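Local coordinates for flagellar hook associated protein type 3 FlgL (Legionella pneumophila subsp. pneumophila, PDB 5YTI), which probably serves as a structural junction protein of the bacterial flagellum, linking the hook to the flagellin filament, at residues Pro221-Met226 / Ile288-Asn293. Sequence-based numbering, arbitrary orientation.
Sequences PDNYTM and ISPAKN
D222, in the loop leading into strand 224-230, meets P290 at the end of strand 285-290, its neighbour in a five-stranded antiparallel sheet, an instance of antiparallel pairing between strands distant in sequence. The carbonyl of D222 lies against the proline ring, its O 3.1 Å from P290 CD; the proline nitrogen has no hydrogen to offer it. The D222 side chain leaves away from segment 288-293, and its carboxylate ties the loop to the residues beyond strand 236-242: OD1 takes L244 N and, from above the carboxylate plane, N223 N, while OD2 pairs with S245 OG. N223 follows, its side chain crossing that of P290 at about a right angle; OD1 lies 3.6 Å from S289 CB, whereas ND2 reaches S343 OG of the second subunit. Y224 then pairs with I288 through reciprocal backbone bonds, Y224 N to I288 O at 2.7 Å and I288 N to Y224 O at 2.9 Å. Both side chains leave on the same face of the sheet, with CB of Y224 3.9 Å from CB of I288. With CG of Y224 beside its own backbone N (chi1 -70°), the ring has I288 O in its plane at the CD2 edge and D222 CG over one face, toward the rim; its OH bonds to N270 ND2 and V220 O. M226, present as selenomethionine, closes the run: its CB lies 4.2 Å from CD1 of I288.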
ATOM      1  N   PRO A 221       4.151  -1.776  15.108  1.00 80.55           N
ATOM      2  CA  PRO A 221       3.567  -2.858  14.341  1.00 81.33           C
ATOM      3  C   PRO A 221       3.748  -4.204  15.115  1.00 83.55           C
ATOM      4  O   PRO A 221       4.842  -4.492  15.668  1.00 82.59           O
ATOM      5  CB  PRO A 221       4.368  -2.813  13.029  1.00 81.83           C
ATOM      6  CG  PRO A 221       5.704  -2.177  13.385  1.00 81.36           C
ATOM      7  CD  PRO A 221       5.538  -1.452  14.703  1.00 80.53           C
ATOM      8  N   ASP A 222       2.674  -4.995  15.181  1.00 82.78           N
ATOM      9  CA  ASP A 222       2.701  -6.291  15.855  1.00 82.24           C
ATOM     10  C   ASP A 222       1.473  -7.108  15.462  1.00 81.42           C
ATOM     11  O   ASP A 222       0.529  -6.605  14.879  1.00 81.06           O
ATOM     12  CB  ASP A 222       2.750  -6.092  17.382  1.00 83.13           C
ATOM     13  CG  ASP A 222       3.297  -7.323  18.165  1.00 83.94           C
ATOM     14  OD1 ASP A 222       3.595  -8.369  17.530  1.00 83.31           O
ATOM     15  OD2 ASP A 222       3.415  -7.223  19.430  1.00 80.50           O
ATOM     16  N   ASN A 223       1.516  -8.390  15.783  1.00 82.55           N
ATOM     17  CA  ASN A 223       0.360  -9.277  15.701  1.00 80.37           C
ATOM     18  C   ASN A 223      -0.315  -9.344  17.083  1.00 80.40           C
ATOM     19  O   ASN A 223       0.224  -9.900  18.076  1.00 79.28           O
ATOM     20  CB  ASN A 223       0.800 -10.671  15.263  1.00 80.53           C
ATOM     21  CG  ASN A 223       1.041 -10.759  13.800  1.00 78.15           C
ATOM     22  OD1 ASN A 223       0.123 -10.617  13.041  1.00 85.17           O
ATOM     23  ND2 ASN A 223       2.256 -11.030  13.395  1.00 77.65           N
ATOM     24  N   TYR A 224      -1.509  -8.769  17.126  1.00 79.31           N
ATOM     25  CA  TYR A 224      -2.201  -8.520  18.378  1.00 78.90           C
ATOM     26  C   TYR A 224      -3.373  -9.448  18.488  1.00 77.71           C
ATOM     27  O   TYR A 224      -3.972  -9.818  17.503  1.00 82.14           O
ATOM     28  CB  TYR A 224      -2.680  -7.048  18.456  1.00 77.38           C
ATOM     29  CG  TYR A 224      -1.565  -6.029  18.614  1.00 74.83           C
ATOM     30  CD1 TYR A 224      -1.062  -5.730  19.846  1.00 74.79           C
ATOM     31  CD2 TYR A 224      -1.034  -5.375  17.516  1.00 74.14           C
ATOM     32  CE1 TYR A 224      -0.035  -4.811  19.995  1.00 75.85           C
ATOM     33  CE2 TYR A 224      -0.017  -4.450  17.640  1.00 74.58           C
ATOM     34  CZ  TYR A 224       0.486  -4.160  18.888  1.00 75.75           C
ATOM     35  OH  TYR A 224       1.518  -3.226  19.048  1.00 74.83           O
ATOM     36  N   THR A 225      -3.705  -9.811  19.704  1.00 78.51           N
ATOM     37  CA  THR A 225      -4.867 -10.598  19.956  1.00 78.73           C
ATOM     38  C   THR A 225      -5.665  -9.906  21.053  1.00 79.61           C
ATOM     39  O   THR A 225      -5.138  -9.528  22.112  1.00 80.38           O
ATOM     40  CB  THR A 225      -4.446 -12.022  20.336  1.00 79.85           C
ATOM     41  OG1 THR A 225      -3.328 -12.412  19.507  1.00 77.35           O
ATOM     42  CG2 THR A 225      -5.637 -12.991  20.173  1.00 80.18           C
HETATM   43  N   MSE A 226      -6.937  -9.701  20.754  1.00 82.37           N
HETATM   44  CA  MSE A 226      -7.872  -9.058  21.667  1.00 85.60           C
HETATM   45  C   MSE A 226      -8.790 -10.134  22.168  1.00 86.57           C
HETATM   46  O   MSE A 226      -9.444 -10.842  21.388  1.00 87.85           O
HETATM   47  CB  MSE A 226      -8.669  -7.973  20.937  1.00 87.02           C
HETATM   48  CG  MSE A 226      -9.572  -7.160  21.873  1.00 89.27           C
HETATM   49 SE   MSE A 226     -10.734  -5.896  20.891  1.00 92.09          SE
HETATM   50  CE  MSE A 226      -9.571  -4.412  21.435  1.00 86.96           C
ATOM     51  N   ILE A 288      -5.434  -8.685  15.333  1.00 87.50           N
ATOM     52  CA  ILE A 288      -5.108  -7.371  14.748  1.00 85.08           C
ATOM     53  C   ILE A 288      -3.644  -7.274  14.283  1.00 85.53           C
ATOM     54  O   ILE A 288      -2.695  -7.411  15.071  1.00 87.71           O
ATOM     55  CB  ILE A 288      -5.383  -6.229  15.737  1.00 81.88           C
ATOM     56  CG1 ILE A 288      -6.774  -6.354  16.347  1.00 79.18           C
ATOM     57  CG2 ILE A 288      -5.217  -4.899  15.026  1.00 81.41           C
ATOM     58  CD1 ILE A 288      -6.818  -5.860  17.765  1.00 78.74           C
ATOM     59  N   SER A 289      -3.461  -6.971  13.011  1.00 83.79           N
ATOM     60  CA  SER A 289      -2.233  -7.331  12.344  1.00 84.42           C
ATOM     61  C   SER A 289      -1.821  -6.275  11.338  1.00 84.71           C
ATOM     62  O   SER A 289      -2.670  -5.631  10.723  1.00 84.05           O
ATOM     63  CB  SER A 289      -2.494  -8.658  11.642  1.00 85.46           C
ATOM     64  OG  SER A 289      -3.912  -8.847  11.462  1.00 87.40           O
ATOM     65  N   PRO A 290      -0.514  -6.095  11.146  1.00 84.84           N
ATOM     66  CA  PRO A 290      -0.075  -5.115  10.149  1.00 85.44           C
ATOM     67  C   PRO A 290      -0.763  -5.269   8.798  1.00 84.41           C
ATOM     68  O   PRO A 290      -1.176  -6.347   8.419  1.00 81.46           O
ATOM     69  CB  PRO A 290       1.414  -5.399   9.996  1.00 86.41           C
ATOM     70  CG  PRO A 290       1.675  -6.665  10.745  1.00 87.33           C
ATOM     71  CD  PRO A 290       0.612  -6.777  11.782  1.00 85.62           C
ATOM     72  N   ALA A 291      -0.876  -4.182   8.069  1.00 84.62           N
ATOM     73  CA  ALA A 291      -1.497  -4.265   6.788  1.00 84.67           C
ATOM     74  C   ALA A 291      -0.642  -5.047   5.833  1.00 86.54           C
ATOM     75  O   ALA A 291       0.581  -5.070   5.922  1.00 87.28           O
ATOM     76  CB  ALA A 291      -1.728  -2.894   6.244  1.00 86.05           C
ATOM     77  N   LYS A 292      -1.322  -5.644   4.874  1.00 90.15           N
ATOM     78  CA  LYS A 292      -0.739  -6.628   4.004  1.00 92.77           C
ATOM     79  C   LYS A 292      -1.143  -6.263   2.595  1.00 89.07           C
ATOM     80  O   LYS A 292      -2.296  -5.927   2.376  1.00 89.55           O
ATOM     81  CB  LYS A 292      -1.340  -7.968   4.380  1.00 94.73           C
ATOM     82  CG  LYS A 292      -0.602  -9.168   3.848  1.00 99.90           C
ATOM     83  CD  LYS A 292      -1.343 -10.434   4.258  1.00104.35           C
ATOM     84  CE  LYS A 292      -0.546 -11.699   3.955  1.00110.31           C
ATOM     85  NZ  LYS A 292      -0.678 -12.147   2.531  1.00113.41           N
ATOM     86  N   ASN A 293      -0.231  -6.304   1.635  1.00 85.55           N
ATOM     87  CA  ASN A 293      -0.665  -6.038   0.267  1.00 87.05           C
ATOM     88  C   ASN A 293      -1.710  -7.065  -0.168  1.00 86.99           C
ATOM     89  O   ASN A 293      -1.603  -8.245   0.143  1.00 86.49           O
ATOM     90  CB  ASN A 293       0.504  -5.988  -0.714  1.00 87.09           C
ATOM     91  CG  ASN A 293       1.205  -4.637  -0.706  1.00 87.91           C
ATOM     92  OD1 ASN A 293       0.571  -3.595  -0.465  1.00 85.34           O
ATOM     93  ND2 ASN A 293       2.527  -4.644  -0.962  1.00 85.81           N
TER